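Local coordinates for protein HepC.19480.a.B1 (Helicobacter pylori, PDB 6MTZ) that is of unknown function but probably acts as a metal-dependent phosphoesterase of the DHH/DHHA1 family, at residues 180-184 / 225-229; 22-26 / 193-198; 264-270 / 289-295; 258-262 / 349-355; 56-60 / 94-98. All coordinates share one frame. Residues are numbered along the deposited sequence.

Contact 1 (180-184 / 225-229); sequences QSSEL and KKIAL
A lysine salt bridge joins two parts of the probable DHH domain: the loop 180-184, between helices 168-180 and 190-203, and the C-terminal end of helix 213-228. Ser181 is the centre of an inverse gamma turn (phi -89°, psi 62°). The backbones stay apart, with CA-CA distances of 7.9 Å for Ser181-Lys225 and 8.3 Å for Glu183-Leu229, so the link is made by side chains reaching across, one of them to a backbone carbonyl. Lys225 spans the gap with chi angles m, t, p, t. Glu183 (m, p) folds back to meet it, while its OE1 is held by the Tyr196 hydroxyl of helix 190-203. The Ser181 hydroxyl (chi1 p) instead pairs with Lys197. Leu229, just past the helix and bonded back from its N to Lys225 O at 3.0 Å, adopts m, t, as does Leu184; Leu184 CG packs 3.7 Å from Leu229 CD2, and Glu183 CB lies 3.8 Å from Leu229 CD1. Lys225 NZ ends 2.8 Å from Glu183 OE2 and makes a weak hydrogen bond of 3.2 Å to Gln180 O.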
# COMPACT_ATOMS: atom_id res chain seq x y z
N GLN A 180 8.46 -1.84 -8.63
CA GLN A 180 8.60 -3.27 -8.85
C GLN A 180 8.64 -4.07 -7.56
O GLN A 180 8.75 -5.30 -7.62
CB GLN A 180 9.87 -3.54 -9.66
CG GLN A 180 9.73 -3.09 -11.12
CD GLN A 180 10.98 -3.40 -11.98
OE1 GLN A 180 12.05 -3.72 -11.47
NE2 GLN A 180 10.82 -3.29 -13.28
N SER A 181 8.56 -3.43 -6.40
CA SER A 181 8.54 -4.16 -5.13
C SER A 181 7.10 -4.52 -4.77
O SER A 181 6.55 -4.11 -3.75
CB SER A 181 9.24 -3.37 -4.03
OG SER A 181 8.74 -2.03 -3.90
N SER A 182 6.48 -5.32 -5.64
CA SER A 182 5.08 -5.70 -5.53
C SER A 182 4.90 -7.11 -4.97
O SER A 182 3.81 -7.68 -5.11
CB SER A 182 4.41 -5.58 -6.90
OG SER A 182 4.74 -4.34 -7.52
N GLU A 183 5.94 -7.66 -4.34
CA GLU A 183 5.87 -9.02 -3.81
C GLU A 183 4.87 -9.18 -2.66
O GLU A 183 4.46 -10.30 -2.39
CB GLU A 183 7.26 -9.47 -3.33
CG GLU A 183 8.30 -9.69 -4.45
CD GLU A 183 8.84 -8.38 -5.01
OE1 GLU A 183 8.68 -7.35 -4.32
OE2 GLU A 183 9.39 -8.39 -6.13
N LEU A 184 4.52 -8.10 -1.95
CA LEU A 184 3.46 -8.14 -0.94
C LEU A 184 2.27 -7.33 -1.46
O LEU A 184 2.34 -6.09 -1.54
CB LEU A 184 3.94 -7.59 0.40
CG LEU A 184 5.15 -8.27 1.07
CD1 LEU A 184 5.53 -7.54 2.36
CD2 LEU A 184 4.90 -9.76 1.37
N LYS A 225 15.94 -7.53 -1.47
CA LYS A 225 14.51 -7.78 -1.43
C LYS A 225 14.20 -9.16 -0.87
O LYS A 225 13.26 -9.31 -0.07
CB LYS A 225 13.90 -7.64 -2.83
CG LYS A 225 14.03 -6.24 -3.45
CD LYS A 225 13.49 -6.25 -4.90
CE LYS A 225 11.99 -6.59 -4.92
NZ LYS A 225 11.39 -6.42 -6.31
N LYS A 226 14.94 -10.17 -1.31
CA LYS A 226 14.74 -11.52 -0.79
C LYS A 226 14.91 -11.56 0.72
O LYS A 226 14.17 -12.26 1.42
CB LYS A 226 15.71 -12.51 -1.45
CG LYS A 226 15.35 -12.93 -2.85
CD LYS A 226 16.24 -14.12 -3.26
CE LYS A 226 15.77 -14.77 -4.53
NZ LYS A 226 16.62 -15.92 -4.94
N ILE A 227 15.89 -10.81 1.23
CA ILE A 227 16.13 -10.80 2.67
C ILE A 227 15.05 -10.01 3.39
O ILE A 227 14.57 -10.43 4.45
CB ILE A 227 17.54 -10.26 2.97
CG1 ILE A 227 18.58 -11.29 2.54
CG2 ILE A 227 17.70 -9.96 4.44
CD1 ILE A 227 19.94 -10.74 2.52
N ALA A 228 14.65 -8.87 2.83
CA ALA A 228 13.62 -8.07 3.50
C ALA A 228 12.30 -8.84 3.56
O ALA A 228 11.49 -8.61 4.47
CB ALA A 228 13.43 -6.74 2.78
N LEU A 229 12.08 -9.77 2.63
CA LEU A 229 10.85 -10.55 2.66
C LEU A 229 10.91 -11.72 3.63
O LEU A 229 9.95 -12.49 3.70
CB LEU A 229 10.52 -11.07 1.26
CG LEU A 229 10.03 -10.04 0.24
CD1 LEU A 229 10.11 -10.65 -1.13
CD2 LEU A 229 8.60 -9.62 0.57

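Contact 2 (22-26 / 193-198); sequences YACQL and NRDYKL
Helices 19-29 and 190-203 cross nearly at right angles in a buried contact: the segments 22-26 and 193-198 have axes 10.3 Å apart at a signed angle of -83°, with Leu26 and Leu198 nearest at 6.2 Å between CA atoms. Apolar packing comes first. Tyr22 (chi1 m, chi2 -72°) enters as a knob into the hole formed by Asn193, Arg194, Lys197 and Leu198. Leu198 (m, t) sets its CD2 4.1 Å from Tyr22 CB and 4.2 Å from Leu26 CB, Leu26 being t, t. A CH-pi contact covers one face of the tyrosine ring, Lys197 CD lying 3.8 Å from the Tyr22 centroid and 25° off its normal; at the ring edge Arg194 CG approaches Tyr22 CE1 to 3.9 Å. The contact holds helix 190-203 against the first helix of the parallel-sheet domain, which resembles the DHH domain of that phosphoesterase family. Among polar contacts, one water accepts from Tyr22 OH at 2.8 Å and donates to Asn193 OD1 at 2.8 Å. Arg194, its chain t, t, m, forms salt bridges with Asp190 and Asp191; both Arg194 and Gln25 hydrogen-bond Asn39 of strand 35-39, and Lys197 NZ bonds Ser181 OG.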
# COMPACT_ATOMS: atom_id res chain seq x y z
N TYR A 22 5.88 7.30 -1.12
CA TYR A 22 6.33 6.54 0.04
C TYR A 22 7.48 7.22 0.78
O TYR A 22 7.58 7.10 2.00
CB TYR A 22 6.72 5.11 -0.34
CG TYR A 22 5.56 4.16 -0.41
CD1 TYR A 22 4.92 3.73 0.74
CD2 TYR A 22 5.08 3.69 -1.63
CE1 TYR A 22 3.84 2.87 0.68
CE2 TYR A 22 4.00 2.83 -1.70
CZ TYR A 22 3.39 2.42 -0.54
OH TYR A 22 2.32 1.55 -0.61
N ALA A 23 8.37 7.91 0.06
CA ALA A 23 9.43 8.67 0.73
C ALA A 23 8.88 9.73 1.69
O ALA A 23 9.50 10.03 2.72
CB ALA A 23 10.32 9.31 -0.33
N CYS A 24 7.72 10.32 1.37
CA CYS A 24 7.08 11.23 2.32
C CYS A 24 6.91 10.55 3.67
O CYS A 24 7.08 11.18 4.72
CB CYS A 24 5.72 11.70 1.79
SG CYS A 24 5.85 12.82 0.39
N GLN A 25 6.56 9.27 3.66
CA GLN A 25 6.27 8.56 4.90
C GLN A 25 7.52 8.03 5.58
O GLN A 25 7.52 7.90 6.81
CB GLN A 25 5.29 7.43 4.60
CG GLN A 25 3.94 7.97 4.19
CD GLN A 25 3.00 6.90 3.71
OE1 GLN A 25 3.40 5.94 3.04
NE2 GLN A 25 1.72 7.06 4.03
N LEU A 26 8.58 7.72 4.82
CA LEU A 26 9.88 7.54 5.45
C LEU A 26 10.25 8.79 6.23
O LEU A 26 10.71 8.71 7.38
CB LEU A 26 10.95 7.22 4.41
CG LEU A 26 12.37 6.93 4.91
CD1 LEU A 26 13.10 6.03 3.94
CD2 LEU A 26 13.20 8.19 5.11
N ASN A 193 3.26 -4.23 3.35
CA ASN A 193 3.72 -3.70 2.07
C ASN A 193 4.48 -2.39 2.28
O ASN A 193 5.56 -2.20 1.70
CB ASN A 193 2.51 -3.49 1.15
CG ASN A 193 2.86 -2.78 -0.13
OD1 ASN A 193 2.81 -1.56 -0.21
ND2 ASN A 193 3.19 -3.55 -1.16
N ARG A 194 3.97 -1.52 3.14
CA ARG A 194 4.63 -0.24 3.38
C ARG A 194 5.96 -0.43 4.10
O ARG A 194 6.96 0.19 3.72
CB ARG A 194 3.72 0.69 4.17
CG ARG A 194 4.33 2.05 4.51
CD ARG A 194 3.32 2.94 5.31
NE ARG A 194 2.02 3.00 4.67
CZ ARG A 194 0.94 2.30 5.03
NH1 ARG A 194 0.99 1.45 6.06
NH2 ARG A 194 -0.19 2.45 4.34
N ASP A 195 5.98 -1.29 5.12
CA ASP A 195 7.22 -1.55 5.85
C ASP A 195 8.31 -2.07 4.94
O ASP A 195 9.48 -1.68 5.04
CB ASP A 195 6.96 -2.55 6.98
CG ASP A 195 6.10 -1.99 8.10
OD1 ASP A 195 5.78 -0.78 8.07
OD2 ASP A 195 5.76 -2.76 9.01
N TYR A 196 7.94 -2.99 4.05
CA TYR A 196 8.89 -3.57 3.09
C TYR A 196 9.50 -2.50 2.19
O TYR A 196 10.73 -2.39 2.08
CB TYR A 196 8.13 -4.62 2.29
CG TYR A 196 8.83 -5.28 1.13
CD1 TYR A 196 10.10 -5.83 1.25
CD2 TYR A 196 8.15 -5.44 -0.07
CE1 TYR A 196 10.70 -6.48 0.15
CE2 TYR A 196 8.72 -6.07 -1.14
CZ TYR A 196 9.98 -6.58 -1.04
OH TYR A 196 10.48 -7.21 -2.16
N LYS A 197 8.66 -1.71 1.51
CA LYS A 197 9.17 -0.66 0.64
C LYS A 197 10.01 0.33 1.43
O LYS A 197 11.09 0.72 0.99
CB LYS A 197 8.03 0.09 -0.08
CG LYS A 197 7.21 -0.77 -1.05
CD LYS A 197 6.09 0.03 -1.69
CE LYS A 197 5.25 -0.78 -2.67
NZ LYS A 197 6.01 -1.34 -3.79
N LEU A 198 9.55 0.71 2.63
CA LEU A 198 10.29 1.70 3.40
C LEU A 198 11.61 1.14 3.89
O LEU A 198 12.61 1.87 3.97
CB LEU A 198 9.46 2.20 4.59
CG LEU A 198 8.24 3.03 4.19
CD1 LEU A 198 7.71 3.73 5.42
CD2 LEU A 198 8.60 4.03 3.11
O HOH W 1 1.34 0.02 1.52

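Contact 3 (264-270 / 289-295); sequences KKGFLSY and FDFYIDV
Segment 289-295 runs parallel to strand 264-270, the strand axes 4.6 Å apart and at 31°, with bridges from Gly266-Phe291 through Tyr270-Val295. Phe289 (chi1 m), ahead of the strand, takes the Lys265 side chain over one ring face: Lys265 CE lies 3.5 Å and NZ 4.2 Å from the Phe289 centroid, a CH-pi and a cation-pi contact, while NZ also salt-bridges Asp288. The edge of Phe267 points toward the face of Phe289, centroids 6.0 Å apart. Asp290 (chi1 m) exchanges two bonds with one residue, Lys265 N to Asp290 OD2 and Asp290 N to Lys265 O, both 2.7 Å. Phe291 N shares Lys265 O at 3.3 Å, and Phe291 O accepts from Phe267 N at 3.2 Å. The p rotamer of Phe291 lays its ring over Gly266, whose CA is 3.5 Å from the centroid, where a CB would clash. Tyr292 (chi1 t) sends OH to Ser269 OG, 2.8 Å. Ile293 N bonds Phe267 O and Ile293 O accepts from Ser269 N, each 2.9 Å; its CG2 lies 3.9 Å from Leu268 CB. Asp294 OD1 accepts from Ser269 OG at 2.5 Å. Val295 N reaches Ser269 O at 3.2 Å. Joined through helix 276-285, the strands form a beta-alpha-beta unit, probably within a DHHA1 domain.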
# COMPACT_ATOMS: atom_id res chain seq x y z
N LYS A 264 -17.97 -27.18 1.25
CA LYS A 264 -16.55 -26.88 1.17
C LYS A 264 -16.24 -25.50 1.76
O LYS A 264 -17.05 -24.57 1.68
CB LYS A 264 -16.05 -26.95 -0.28
CG LYS A 264 -16.50 -28.20 -1.04
CD LYS A 264 -15.84 -29.45 -0.49
CE LYS A 264 -16.26 -30.69 -1.27
NZ LYS A 264 -15.44 -31.88 -0.85
N LYS A 265 -15.06 -25.38 2.35
CA LYS A 265 -14.59 -24.11 2.91
C LYS A 265 -13.50 -23.53 2.02
O LYS A 265 -12.56 -24.23 1.64
CB LYS A 265 -14.06 -24.27 4.34
CG LYS A 265 -13.55 -22.96 4.95
CD LYS A 265 -13.28 -23.03 6.46
CE LYS A 265 -11.92 -23.67 6.77
NZ LYS A 265 -11.59 -23.63 8.23
N GLY A 266 -13.62 -22.24 1.70
CA GLY A 266 -12.62 -21.57 0.91
C GLY A 266 -12.12 -20.32 1.60
O GLY A 266 -12.70 -19.81 2.56
N PHE A 267 -11.00 -19.80 1.08
CA PHE A 267 -10.36 -18.59 1.56
C PHE A 267 -10.41 -17.57 0.43
O PHE A 267 -9.95 -17.86 -0.68
CB PHE A 267 -8.92 -18.86 2.00
CG PHE A 267 -8.20 -17.66 2.58
CD1 PHE A 267 -7.80 -16.61 1.77
CD2 PHE A 267 -7.87 -17.62 3.93
CE1 PHE A 267 -7.13 -15.53 2.29
CE2 PHE A 267 -7.19 -16.54 4.46
CZ PHE A 267 -6.81 -15.49 3.64
N LEU A 268 -10.93 -16.38 0.73
CA LEU A 268 -11.15 -15.34 -0.27
C LEU A 268 -10.16 -14.21 -0.08
O LEU A 268 -10.11 -13.58 0.99
CB LEU A 268 -12.58 -14.81 -0.18
CG LEU A 268 -12.78 -13.49 -0.92
CD1 LEU A 268 -12.78 -13.74 -2.40
CD2 LEU A 268 -14.07 -12.84 -0.49
N SER A 269 -9.37 -13.94 -1.12
CA SER A 269 -8.49 -12.78 -1.16
C SER A 269 -8.96 -11.85 -2.27
O SER A 269 -9.88 -12.17 -3.03
CB SER A 269 -7.04 -13.21 -1.37
OG SER A 269 -6.83 -13.67 -2.70
N TYR A 270 -8.30 -10.69 -2.38
CA TYR A 270 -8.73 -9.64 -3.31
C TYR A 270 -7.53 -8.94 -3.93
O TYR A 270 -6.64 -8.50 -3.20
CB TYR A 270 -9.59 -8.60 -2.59
CG TYR A 270 -10.12 -7.48 -3.47
CD1 TYR A 270 -11.11 -7.73 -4.41
CD2 TYR A 270 -9.69 -6.17 -3.30
CE1 TYR A 270 -11.64 -6.73 -5.19
CE2 TYR A 270 -10.22 -5.13 -4.08
CZ TYR A 270 -11.19 -5.42 -5.02
OH TYR A 270 -11.73 -4.42 -5.80
N PHE A 289 -8.84 -26.01 4.55
CA PHE A 289 -9.51 -25.32 3.46
C PHE A 289 -9.56 -26.22 2.22
O PHE A 289 -8.62 -26.96 1.93
CB PHE A 289 -8.80 -24.01 3.14
CG PHE A 289 -9.08 -22.92 4.14
CD1 PHE A 289 -8.34 -22.83 5.31
CD2 PHE A 289 -10.10 -22.00 3.92
CE1 PHE A 289 -8.60 -21.83 6.23
CE2 PHE A 289 -10.36 -21.00 4.83
CZ PHE A 289 -9.61 -20.91 5.99
N ASP A 290 -10.69 -26.15 1.52
CA ASP A 290 -10.91 -26.93 0.30
C ASP A 290 -10.60 -26.17 -0.97
O ASP A 290 -10.26 -26.80 -1.98
CB ASP A 290 -12.36 -27.39 0.25
CG ASP A 290 -12.74 -28.16 1.47
OD1 ASP A 290 -12.10 -29.21 1.70
OD2 ASP A 290 -13.62 -27.68 2.22
N PHE A 291 -10.75 -24.85 -0.99
CA PHE A 291 -10.42 -24.10 -2.19
C PHE A 291 -9.94 -22.72 -1.82
O PHE A 291 -10.08 -22.26 -0.68
CB PHE A 291 -11.60 -24.03 -3.16
CG PHE A 291 -12.79 -23.28 -2.63
CD1 PHE A 291 -13.68 -23.90 -1.77
CD2 PHE A 291 -13.02 -21.97 -3.02
CE1 PHE A 291 -14.80 -23.21 -1.28
CE2 PHE A 291 -14.12 -21.26 -2.54
CZ PHE A 291 -15.02 -21.88 -1.67
N TYR A 292 -9.36 -22.07 -2.81
CA TYR A 292 -8.88 -20.71 -2.69
C TYR A 292 -9.56 -19.91 -3.79
O TYR A 292 -9.72 -20.41 -4.91
CB TYR A 292 -7.34 -20.66 -2.81
CG TYR A 292 -6.74 -19.32 -2.47
CD1 TYR A 292 -6.78 -18.28 -3.38
CD2 TYR A 292 -6.13 -19.10 -1.24
CE1 TYR A 292 -6.24 -17.05 -3.08
CE2 TYR A 292 -5.60 -17.87 -0.93
CZ TYR A 292 -5.65 -16.85 -1.85
OH TYR A 292 -5.13 -15.61 -1.57
N ILE A 293 -9.99 -18.70 -3.47
CA ILE A 293 -10.68 -17.86 -4.44
C ILE A 293 -10.16 -16.44 -4.31
O ILE A 293 -10.09 -15.89 -3.20
CB ILE A 293 -12.21 -17.95 -4.28
CG1 ILE A 293 -12.92 -17.02 -5.27
CG2 ILE A 293 -12.64 -17.66 -2.83
CD1 ILE A 293 -14.43 -17.22 -5.30
N ASP A 294 -9.74 -15.86 -5.43
CA ASP A 294 -9.32 -14.46 -5.51
C ASP A 294 -10.20 -13.74 -6.52
O ASP A 294 -10.51 -14.27 -7.59
CB ASP A 294 -7.84 -14.35 -5.92
CG ASP A 294 -7.34 -12.92 -5.91
OD1 ASP A 294 -7.09 -12.36 -4.82
OD2 ASP A 294 -7.18 -12.36 -7.01
N VAL A 295 -10.62 -12.53 -6.16
CA VAL A 295 -11.41 -11.66 -7.02
C VAL A 295 -10.63 -10.36 -7.22
O VAL A 295 -9.93 -9.90 -6.32
CB VAL A 295 -12.80 -11.36 -6.43
CG1 VAL A 295 -13.70 -10.71 -7.46
CG2 VAL A 295 -13.42 -12.64 -5.89

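Contact 4 (258-262 / 349-355); sequences SVYYQ and EEIFNNA
Strand 258-261 runs over the last turns of the C-terminal helix 341-353, which packs on a face of the mixed sheet, probably in a DHHA1 domain; the short axes are 8.0 Å apart with N-to-C directions 24° from each other. Val259 (chi1 m) points at the helix and is the first to touch it: its CG2 lies 4.0 Å from CE2 at the edge of the Phe352 ring, and its CG1 4.5 Å from Glu349 CG. Tyr260 turns its CB away, yet its carbonyl O sits 3.4 Å from Phe352 CB. At Tyr261, 5.5 Å from Phe352 between CA atoms, the backbone sets CB over the face of the Phe352 ring, a CH-pi contact 4.0 Å from the centroid and just 3° off the normal; chi1 t then carries its own ring alongside. The two rings meet obliquely at 58°, centroids 5.6 Å apart, with Tyr261 CD1 3.9 Å from Phe352 CD1. Tyr261 CE1 also packs 3.4 Å from Ala355 CB. Gln262 has a positive phi (57°, psi -117°), as at the first inner position of a type II' turn, where the chain reverses into strand 264-270. Its m, t side chain lets NE2 donate to Ala355 O of the C-terminal carboxylate at 2.9 Å. Phe352 is wedged between the outermost strand 258-261, Ile293 of strand 291-295 and Leu314 of helix 311-318; Tyr261 rests on that last helix too.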
# COMPACT_ATOMS: atom_id res chain seq x y z
N SER A 258 -12.82 -16.40 5.41
CA SER A 258 -13.40 -17.71 5.14
C SER A 258 -14.74 -17.55 4.44
O SER A 258 -15.57 -16.73 4.84
CB SER A 258 -13.59 -18.50 6.42
OG SER A 258 -12.39 -19.11 6.80
N VAL A 259 -14.96 -18.35 3.40
CA VAL A 259 -16.22 -18.38 2.68
C VAL A 259 -16.61 -19.84 2.50
O VAL A 259 -15.77 -20.74 2.55
CB VAL A 259 -16.13 -17.64 1.32
CG1 VAL A 259 -16.15 -16.14 1.56
CG2 VAL A 259 -14.85 -18.04 0.58
N TYR A 260 -17.91 -20.07 2.29
CA TYR A 260 -18.45 -21.43 2.34
C TYR A 260 -19.32 -21.69 1.11
O TYR A 260 -20.34 -21.02 0.92
CB TYR A 260 -19.24 -21.65 3.63
CG TYR A 260 -18.37 -21.39 4.84
CD1 TYR A 260 -18.24 -20.10 5.37
CD2 TYR A 260 -17.64 -22.42 5.44
CE1 TYR A 260 -17.43 -19.85 6.46
CE2 TYR A 260 -16.82 -22.17 6.53
CZ TYR A 260 -16.73 -20.89 7.04
OH TYR A 260 -15.93 -20.63 8.13
N TYR A 261 -18.89 -22.64 0.29
CA TYR A 261 -19.63 -23.11 -0.87
C TYR A 261 -20.11 -24.53 -0.59
O TYR A 261 -19.30 -25.46 -0.55
CB TYR A 261 -18.76 -23.06 -2.13
CG TYR A 261 -19.40 -23.72 -3.33
CD1 TYR A 261 -20.39 -23.06 -4.06
CD2 TYR A 261 -19.01 -24.99 -3.75
CE1 TYR A 261 -20.97 -23.65 -5.16
CE2 TYR A 261 -19.60 -25.59 -4.84
CZ TYR A 261 -20.58 -24.92 -5.54
OH TYR A 261 -21.16 -25.50 -6.64
N GLN A 262 -21.42 -24.69 -0.40
CA GLN A 262 -22.03 -25.99 -0.11
C GLN A 262 -21.36 -26.55 1.13
O GLN A 262 -21.47 -25.92 2.20
CB GLN A 262 -21.95 -26.88 -1.35
CG GLN A 262 -22.61 -26.32 -2.58
CD GLN A 262 -22.72 -27.35 -3.69
OE1 GLN A 262 -21.98 -28.33 -3.72
NE2 GLN A 262 -23.66 -27.13 -4.60
N GLU A 349 -20.32 -14.01 -0.52
CA GLU A 349 -21.28 -14.69 0.36
C GLU A 349 -22.67 -14.75 -0.27
O GLU A 349 -23.31 -15.81 -0.27
CB GLU A 349 -21.34 -13.99 1.72
CG GLU A 349 -19.97 -13.95 2.42
CD GLU A 349 -20.00 -13.37 3.83
OE1 GLU A 349 -20.66 -12.33 4.06
OE2 GLU A 349 -19.35 -13.96 4.72
N GLU A 350 -23.14 -13.63 -0.83
CA GLU A 350 -24.46 -13.62 -1.44
C GLU A 350 -24.54 -14.66 -2.56
O GLU A 350 -25.49 -15.44 -2.62
CB GLU A 350 -24.80 -12.23 -1.96
N ILE A 351 -23.53 -14.70 -3.43
CA ILE A 351 -23.51 -15.69 -4.51
C ILE A 351 -23.48 -17.11 -3.93
O ILE A 351 -24.24 -17.99 -4.35
CB ILE A 351 -22.31 -15.45 -5.44
CG1 ILE A 351 -22.46 -14.10 -6.15
CG2 ILE A 351 -22.20 -16.59 -6.45
CD1 ILE A 351 -21.26 -13.69 -6.97
N PHE A 352 -22.58 -17.35 -2.96
CA PHE A 352 -22.45 -18.70 -2.40
C PHE A 352 -23.69 -19.12 -1.63
O PHE A 352 -23.97 -20.32 -1.52
CB PHE A 352 -21.21 -18.77 -1.51
CG PHE A 352 -19.91 -18.94 -2.26
CD1 PHE A 352 -19.91 -19.18 -3.63
CD2 PHE A 352 -18.69 -18.89 -1.60
CE1 PHE A 352 -18.72 -19.35 -4.33
CE2 PHE A 352 -17.49 -19.06 -2.29
CZ PHE A 352 -17.50 -19.29 -3.65
N ASN A 353 -24.45 -18.16 -1.10
CA ASN A 353 -25.55 -18.51 -0.20
C ASN A 353 -26.62 -19.35 -0.90
O ASN A 353 -27.17 -20.28 -0.31
CB ASN A 353 -26.16 -17.25 0.40
CG ASN A 353 -27.32 -17.56 1.31
OD1 ASN A 353 -28.48 -17.55 0.89
ND2 ASN A 353 -27.02 -17.87 2.57
N ASN A 354 -26.92 -19.03 -2.17
CA ASN A 354 -27.89 -19.80 -2.93
C ASN A 354 -27.29 -20.99 -3.65
O ASN A 354 -28.03 -21.78 -4.25
CB ASN A 354 -28.59 -18.91 -3.98
CG ASN A 354 -29.50 -17.90 -3.35
OD1 ASN A 354 -30.56 -18.25 -2.82
ND2 ASN A 354 -29.09 -16.63 -3.39
N ALA A 355 -25.97 -21.15 -3.60
CA ALA A 355 -25.29 -22.14 -4.42
C ALA A 355 -25.55 -23.57 -3.93
O ALA A 355 -25.01 -24.52 -4.49
CB ALA A 355 -23.80 -21.86 -4.44
OXT ALA A 355 -26.32 -23.80 -3.00

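Contact 5 (56-60 / 94-98); sequences AIAQS and KNIQI
This is a surface contact of 203 Å² between the C-terminal end of helix 43-59 and the beginning of strand 95-102, on the surface of the N-terminal domain, made by one lysine and a pair of isoleucines. The backbones do not approach closely, the nearest CA atoms being those of Ile57 and Lys94 at 8.7 Å. Lys94, the first residue modelled after the gap at 90-93, extends its side chain (chi1 m, then t, t, t) to the helix terminus. There Lys94 NZ donates to Ile57 O at 2.9 Å and to Ser60 O at 3.2 Å; Ala58 O is 3.0 Å from the same NZ, but its angle is too poor for a hydrogen bond. The ammonium group thus meets the electronegative carbonyl end of the helix, where Ser60 N still bonds Ile57 O at 3.3 Å and Ser60 OG turns to Glu62 N. The setting is the five-stranded parallel sheet of the alpha/beta fold expected for a DHH domain: helix 43-59 is the crossover from strand 35-39 to strand 64-70, and strand 95-102 lies next to the latter. Two residues along from Lys94 in the extended chain, Ile96 (m, t) also faces the helix. Its CD1 packs 3.6 Å from CG2 of Ile57 (m, t), a side chain that also rests on Ile67 of strand 64-70 and Tyr12 of strand 10-15.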
# COMPACT_ATOMS: atom_id res chain seq x y z
N ALA A 56 -11.05 6.91 12.42
CA ALA A 56 -10.09 6.61 13.48
C ALA A 56 -9.98 7.76 14.48
O ALA A 56 -9.87 7.54 15.69
CB ALA A 56 -8.72 6.29 12.88
N ILE A 57 -10.03 9.01 14.00
CA ILE A 57 -9.91 10.15 14.91
C ILE A 57 -11.14 10.26 15.79
O ILE A 57 -11.03 10.55 16.99
CB ILE A 57 -9.64 11.44 14.11
CG1 ILE A 57 -8.21 11.43 13.56
CG2 ILE A 57 -9.85 12.68 14.98
CD1 ILE A 57 -7.84 12.69 12.83
N ALA A 58 -12.33 10.00 15.24
CA ALA A 58 -13.55 10.01 16.04
C ALA A 58 -13.51 8.98 17.16
O ALA A 58 -14.12 9.19 18.22
CB ALA A 58 -14.78 9.75 15.16
N GLN A 59 -12.81 7.87 16.96
CA GLN A 59 -12.78 6.79 17.93
C GLN A 59 -11.58 6.84 18.86
O GLN A 59 -11.53 6.06 19.82
CB GLN A 59 -12.82 5.43 17.21
CG GLN A 59 -14.03 5.26 16.32
CD GLN A 59 -14.44 3.81 16.17
OE1 GLN A 59 -14.54 3.30 15.06
NE2 GLN A 59 -14.68 3.14 17.30
N SER A 60 -10.62 7.73 18.61
CA SER A 60 -9.45 7.83 19.47
C SER A 60 -9.82 8.36 20.86
O SER A 60 -10.81 9.08 21.03
CB SER A 60 -8.41 8.75 18.84
OG SER A 60 -7.30 8.90 19.71
N LYS A 94 -11.76 17.73 20.61
CA LYS A 94 -10.57 17.25 19.92
C LYS A 94 -9.93 18.31 19.03
O LYS A 94 -10.58 18.90 18.16
CB LYS A 94 -10.90 16.02 19.09
CG LYS A 94 -10.80 14.71 19.85
CD LYS A 94 -11.70 13.65 19.25
CE LYS A 94 -11.38 12.27 19.80
NZ LYS A 94 -12.44 11.30 19.42
N ASN A 95 -8.63 18.54 19.23
CA ASN A 95 -7.89 19.51 18.45
C ASN A 95 -7.26 18.79 17.26
O ASN A 95 -6.43 17.89 17.44
CB ASN A 95 -6.82 20.21 19.29
CG ASN A 95 -6.00 21.21 18.48
OD1 ASN A 95 -6.44 21.69 17.44
ND2 ASN A 95 -4.80 21.51 18.96
N ILE A 96 -7.64 19.20 16.06
CA ILE A 96 -7.29 18.50 14.83
C ILE A 96 -6.68 19.53 13.90
O ILE A 96 -7.38 20.40 13.38
CB ILE A 96 -8.51 17.84 14.18
CG1 ILE A 96 -9.14 16.83 15.13
CG2 ILE A 96 -8.12 17.20 12.85
CD1 ILE A 96 -10.45 16.26 14.65
N GLN A 97 -5.37 19.43 13.68
CA GLN A 97 -4.67 20.22 12.66
C GLN A 97 -4.59 19.43 11.37
O GLN A 97 -4.47 18.20 11.37
CB GLN A 97 -3.27 20.58 13.13
CG GLN A 97 -2.47 21.39 12.11
CD GLN A 97 -1.12 21.83 12.66
OE1 GLN A 97 -0.89 21.80 13.87
NE2 GLN A 97 -0.22 22.24 11.76
N ILE A 98 -4.64 20.14 10.25
CA ILE A 98 -4.55 19.51 8.94
C ILE A 98 -3.56 20.28 8.09
O ILE A 98 -3.57 21.51 8.06
CB ILE A 98 -5.92 19.42 8.24
CG1 ILE A 98 -5.73 18.99 6.79
CG2 ILE A 98 -6.67 20.74 8.31
CD1 ILE A 98 -7.02 18.97 6.04

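From the N terminus, contact 2 opens first, on helix 19-29, and does not close until helix 190-203. Contact 5 is nested inside that long loop, tying helix 43-59 to strand 95-102 at the parallel sheet. Contact 1 opens at 180-184, before contact 2 closes, and ends on helix 213-228, so the two cross; they touch through Asn193 and Tyr196. Contact 1 ties together the helical part, and contact 2 binds it to helix 19-29 of the parallel-sheet domain. The remaining pair follows in series, in the second domain: contact 4 opens on strand 258-261 and closes at the C terminus, with contact 3 nested inside it and sharing its mixed sheet. Centres of contacts 4 and 5 lie about 39 Å apart.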